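Local coordinates for 3-keto-5-aminohexanoate cleavage enzyme (Ralstonia eutropha, PDB 3C6C), which probably cleaves 3-keto-5-aminohexanoate or a related beta-keto acid at a metal site in a TIM barrel, at residues A[79-92]-A[125-139]. Sequence-based numbering, arbitrary orientation.
Sequences RDPVLFKEVVDRVR and DVVPVAERVKHLEDC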
# COMPACT_ATOMS: atom_id res chain seq x y z
N ARG A 79 -0.35 16.03 -37.62
CA ARG A 79 0.65 16.81 -36.89
C ARG A 79 1.10 18.04 -37.69
O ARG A 79 2.17 18.57 -37.47
CB ARG A 79 1.85 15.95 -36.49
CG ARG A 79 2.53 15.20 -37.59
CD ARG A 79 3.72 14.45 -36.99
NE ARG A 79 4.37 13.61 -37.98
CZ ARG A 79 5.29 14.04 -38.84
NH1 ARG A 79 5.66 15.32 -38.81
NH2 ARG A 79 5.85 13.20 -39.70
N ASP A 80 0.23 18.50 -38.58
CA ASP A 80 0.53 19.68 -39.44
C ASP A 80 0.76 20.94 -38.60
O ASP A 80 -0.16 21.42 -37.96
CB ASP A 80 -0.62 19.91 -40.43
CG ASP A 80 -0.33 21.02 -41.42
OD1 ASP A 80 0.73 21.68 -41.29
OD2 ASP A 80 -1.16 21.21 -42.32
N PRO A 81 1.97 21.51 -38.63
CA PRO A 81 2.28 22.70 -37.81
C PRO A 81 1.38 23.89 -38.14
O PRO A 81 1.13 24.75 -37.28
CB PRO A 81 3.75 23.02 -38.18
CG PRO A 81 4.32 21.69 -38.59
CD PRO A 81 3.17 20.99 -39.32
N VAL A 82 0.91 23.93 -39.37
CA VAL A 82 0.04 25.02 -39.83
C VAL A 82 -1.28 25.02 -39.06
O VAL A 82 -1.81 26.07 -38.66
CB VAL A 82 -0.26 24.96 -41.35
CG1 VAL A 82 -1.30 26.01 -41.75
CG2 VAL A 82 1.04 25.15 -42.14
N LEU A 83 -1.75 23.81 -38.80
CA LEU A 83 -3.01 23.63 -38.08
C LEU A 83 -2.83 24.00 -36.62
O LEU A 83 -3.69 24.66 -36.01
CB LEU A 83 -3.52 22.19 -38.21
CG LEU A 83 -3.85 21.75 -39.65
CD1 LEU A 83 -4.39 20.31 -39.57
CD2 LEU A 83 -4.84 22.74 -40.31
N PHE A 84 -1.70 23.60 -36.05
CA PHE A 84 -1.38 23.93 -34.65
C PHE A 84 -1.36 25.46 -34.49
O PHE A 84 -1.90 26.01 -33.55
CB PHE A 84 -0.04 23.35 -34.17
CG PHE A 84 -0.10 21.91 -33.70
CD1 PHE A 84 -0.69 21.57 -32.49
CD2 PHE A 84 0.45 20.91 -34.47
CE1 PHE A 84 -0.72 20.26 -32.05
CE2 PHE A 84 0.43 19.58 -34.03
CZ PHE A 84 -0.17 19.27 -32.81
N LYS A 85 -0.70 26.12 -35.44
CA LYS A 85 -0.55 27.59 -35.39
C LYS A 85 -1.90 28.29 -35.45
O LYS A 85 -2.15 29.27 -34.75
CB LYS A 85 0.40 28.09 -36.49
CG LYS A 85 0.60 29.61 -36.52
CD LYS A 85 1.36 30.10 -35.31
CE LYS A 85 2.11 31.41 -35.58
NZ LYS A 85 1.25 32.54 -36.02
N GLU A 86 -2.80 27.76 -36.26
CA GLU A 86 -4.14 28.35 -36.39
C GLU A 86 -4.89 28.21 -35.07
O GLU A 86 -5.55 29.14 -34.60
CB GLU A 86 -4.95 27.70 -37.53
CG GLU A 86 -6.32 28.37 -37.68
CD GLU A 86 -7.20 27.78 -38.75
OE1 GLU A 86 -6.67 27.07 -39.63
OE2 GLU A 86 -8.43 28.03 -38.67
N VAL A 87 -4.75 27.05 -34.43
CA VAL A 87 -5.46 26.82 -33.16
C VAL A 87 -4.96 27.83 -32.12
O VAL A 87 -5.75 28.50 -31.47
CB VAL A 87 -5.33 25.38 -32.59
CG1 VAL A 87 -5.86 25.33 -31.12
CG2 VAL A 87 -6.09 24.36 -33.50
N VAL A 88 -3.66 27.95 -32.00
CA VAL A 88 -3.05 28.79 -30.96
C VAL A 88 -3.36 30.27 -31.21
O VAL A 88 -3.64 31.04 -30.29
CB VAL A 88 -1.52 28.54 -30.84
CG1 VAL A 88 -0.84 29.64 -30.07
CG2 VAL A 88 -1.27 27.16 -30.19
N ASP A 89 -3.34 30.63 -32.50
CA ASP A 89 -3.66 32.00 -32.91
C ASP A 89 -5.11 32.35 -32.54
O ASP A 89 -5.40 33.43 -32.05
CB ASP A 89 -3.40 32.25 -34.40
CG ASP A 89 -1.91 32.32 -34.74
OD1 ASP A 89 -1.07 32.37 -33.81
OD2 ASP A 89 -1.59 32.31 -35.96
N ARG A 90 -6.00 31.40 -32.79
CA ARG A 90 -7.43 31.55 -32.44
C ARG A 90 -7.66 31.68 -30.94
O ARG A 90 -8.41 32.54 -30.49
CB ARG A 90 -8.32 30.44 -33.03
CG ARG A 90 -8.45 30.49 -34.54
CD ARG A 90 -9.38 29.42 -35.03
NE ARG A 90 -9.48 29.42 -36.47
CZ ARG A 90 -10.36 30.16 -37.14
NH1 ARG A 90 -11.19 30.95 -36.49
NH2 ARG A 90 -10.42 30.10 -38.45
N VAL A 91 -7.04 30.82 -30.15
CA VAL A 91 -7.29 30.82 -28.69
C VAL A 91 -6.74 32.13 -28.12
O VAL A 91 -7.38 32.83 -27.34
CB VAL A 91 -6.68 29.60 -27.96
CG1 VAL A 91 -6.85 29.77 -26.43
CG2 VAL A 91 -7.30 28.29 -28.48
N ARG A 92 -5.56 32.48 -28.58
CA ARG A 92 -4.85 33.66 -28.07
C ARG A 92 -5.55 34.96 -28.41
O ARG A 92 -5.32 35.97 -27.75
CB ARG A 92 -3.39 33.71 -28.54
CG ARG A 92 -2.51 32.76 -27.78
CD ARG A 92 -1.12 32.63 -28.37
NE ARG A 92 -0.26 31.79 -27.55
CZ ARG A 92 0.85 31.21 -28.00
NH1 ARG A 92 1.21 31.37 -29.26
NH2 ARG A 92 1.58 30.46 -27.20
N ASP A 125 5.21 6.12 -38.46
CA ASP A 125 5.58 7.55 -38.43
C ASP A 125 6.56 7.79 -37.30
O ASP A 125 6.19 8.24 -36.20
CB ASP A 125 4.31 8.43 -38.28
CG ASP A 125 4.59 9.94 -38.46
OD1 ASP A 125 5.58 10.32 -39.13
OD2 ASP A 125 3.78 10.75 -37.94
N VAL A 126 7.81 7.47 -37.59
CA VAL A 126 8.90 7.69 -36.64
C VAL A 126 9.81 8.75 -37.24
O VAL A 126 10.51 8.50 -38.21
CB VAL A 126 9.70 6.38 -36.36
CG1 VAL A 126 10.89 6.65 -35.44
CG2 VAL A 126 8.77 5.33 -35.73
N VAL A 127 9.79 9.93 -36.65
CA VAL A 127 10.49 11.04 -37.26
C VAL A 127 11.47 11.72 -36.32
O VAL A 127 11.38 11.61 -35.10
CB VAL A 127 9.52 12.07 -37.87
CG1 VAL A 127 8.66 11.41 -38.96
CG2 VAL A 127 8.64 12.67 -36.84
N PRO A 128 12.44 12.42 -36.89
CA PRO A 128 13.48 13.00 -36.07
C PRO A 128 13.03 14.14 -35.20
O PRO A 128 11.98 14.75 -35.44
CB PRO A 128 14.51 13.51 -37.11
CG PRO A 128 14.22 12.73 -38.32
CD PRO A 128 12.75 12.50 -38.33
N VAL A 129 13.86 14.41 -34.20
CA VAL A 129 13.59 15.46 -33.21
C VAL A 129 13.23 16.78 -33.87
O VAL A 129 12.26 17.44 -33.52
CB VAL A 129 14.78 15.63 -32.24
CG1 VAL A 129 14.68 16.95 -31.48
CG2 VAL A 129 14.85 14.43 -31.29
N ALA A 130 14.01 17.15 -34.88
CA ALA A 130 13.88 18.49 -35.46
C ALA A 130 12.49 18.65 -36.07
O ALA A 130 11.86 19.72 -36.01
CB ALA A 130 14.94 18.74 -36.52
N GLU A 131 11.99 17.57 -36.64
CA GLU A 131 10.66 17.63 -37.24
C GLU A 131 9.59 17.55 -36.15
O GLU A 131 8.57 18.23 -36.19
CB GLU A 131 10.43 16.53 -38.27
CG GLU A 131 9.32 16.95 -39.22
CD GLU A 131 8.90 15.87 -40.18
OE1 GLU A 131 9.68 14.92 -40.44
OE2 GLU A 131 7.77 15.99 -40.69
N ARG A 132 9.87 16.74 -35.14
CA ARG A 132 8.90 16.55 -34.05
C ARG A 132 8.58 17.87 -33.36
O ARG A 132 7.46 18.07 -32.86
CB ARG A 132 9.40 15.56 -33.01
CG ARG A 132 9.31 14.12 -33.44
CD ARG A 132 9.65 13.27 -32.26
NE ARG A 132 10.03 11.90 -32.59
CZ ARG A 132 10.09 10.94 -31.67
NH1 ARG A 132 9.81 11.26 -30.40
NH2 ARG A 132 10.44 9.70 -32.00
N VAL A 133 9.54 18.77 -33.34
CA VAL A 133 9.40 19.96 -32.48
C VAL A 133 9.04 21.20 -33.30
O VAL A 133 8.93 22.32 -32.78
CB VAL A 133 10.66 20.23 -31.60
CG1 VAL A 133 10.98 19.02 -30.64
CG2 VAL A 133 11.86 20.63 -32.45
N LYS A 134 8.85 21.00 -34.60
CA LYS A 134 8.60 22.14 -35.52
C LYS A 134 7.40 23.01 -35.05
O LYS A 134 7.46 24.23 -34.98
CB LYS A 134 8.41 21.64 -36.96
CG LYS A 134 7.94 22.67 -37.93
CD LYS A 134 8.84 23.90 -37.92
CE LYS A 134 8.48 24.90 -39.06
NZ LYS A 134 7.05 24.80 -39.52
N HIS A 135 6.31 22.35 -34.70
CA HIS A 135 5.10 23.06 -34.26
C HIS A 135 5.33 23.83 -32.97
O HIS A 135 4.74 24.89 -32.74
CB HIS A 135 3.88 22.14 -34.17
CG HIS A 135 3.97 21.10 -33.10
ND1 HIS A 135 4.95 20.13 -33.08
CD2 HIS A 135 3.19 20.88 -32.01
CE1 HIS A 135 4.76 19.36 -32.02
NE2 HIS A 135 3.70 19.79 -31.36
N LEU A 136 6.22 23.31 -32.15
CA LEU A 136 6.51 23.93 -30.87
C LEU A 136 7.30 25.24 -31.09
O LEU A 136 7.08 26.24 -30.43
CB LEU A 136 7.29 22.99 -29.94
CG LEU A 136 6.60 21.70 -29.51
CD1 LEU A 136 7.51 21.02 -28.46
CD2 LEU A 136 5.20 22.01 -28.96
N GLU A 137 8.19 25.17 -32.07
CA GLU A 137 9.02 26.31 -32.46
C GLU A 137 8.11 27.43 -32.95
O GLU A 137 8.32 28.59 -32.65
CB GLU A 137 10.01 25.91 -33.54
CG GLU A 137 11.05 24.91 -33.08
CD GLU A 137 11.96 24.40 -34.20
OE1 GLU A 137 11.62 24.57 -35.38
OE2 GLU A 137 12.99 23.80 -33.87
N ASP A 138 7.07 27.05 -33.68
CA ASP A 138 6.19 28.03 -34.33
C ASP A 138 5.21 28.63 -33.33
O ASP A 138 4.86 29.81 -33.40
CB ASP A 138 5.34 27.39 -35.44
CG ASP A 138 6.13 26.93 -36.68
OD1 ASP A 138 7.33 27.29 -36.86
OD2 ASP A 138 5.50 26.20 -37.48
N CYS A 139 4.73 27.79 -32.40
CA CYS A 139 3.61 28.16 -31.54
C CYS A 139 4.01 28.63 -30.14
O CYS A 139 3.28 29.39 -29.51
CB CYS A 139 2.63 26.99 -31.39
SG CYS A 139 1.80 26.49 -32.91
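The carbonyl oxygen of Cys139 accepts two bonds from one guanidinium group, from Arg92 NH1 at 2.9 Å and, slightly longer, from NH2 of the same arginine. The approach is end-on and close to the guanidinium plane, and neither bond is straight. At the other end of the contact Arg79 divides its donors between two acids. Side-on, it meets Asp125 with the planes nearly coplanar: Arg79 NE reaches Asp125 OD2 at 2.9 Å and Arg79 NH2 reaches OD1 of the same acid, each on its syn lone pair. Its NH1 bonds OE2 of Glu131 almost straight (170°), although this oxygen is met from above the carboxylate plane. With three N-H groups engaged, rotation of the guanidinium is restrained, and Val127 CG2 lies over one face.

The helices belong to the outer layer of the TIM barrel, where successive helices pack side by side: helix 81-92 lies between barrel strands 64-70 and 99-103 in the chain, and helix 134-139 between 99-103 and 143-147. Their axes come within 9.0 Å at closest approach, their directions 32° apart. Between the polar ends, His135 CD2 sits over the centre of the Phe84 ring, the two rings inclined to each other. The imidazole is brought there by a chi1 of 67°, which sets CG between backbone N and carbonyl carbon, and its NE2 is hydrogen-bonded to Thr103 O. Cys139 SG packs 3.9 Å from Phe84 CB, while Val88 CG2 touches the cysteine's CB. Toward the outside, Pro81 CG rests on Lys134 CG at 3.8 Å, beside the salt bridge from Lys134 NZ to Asp138 OD2.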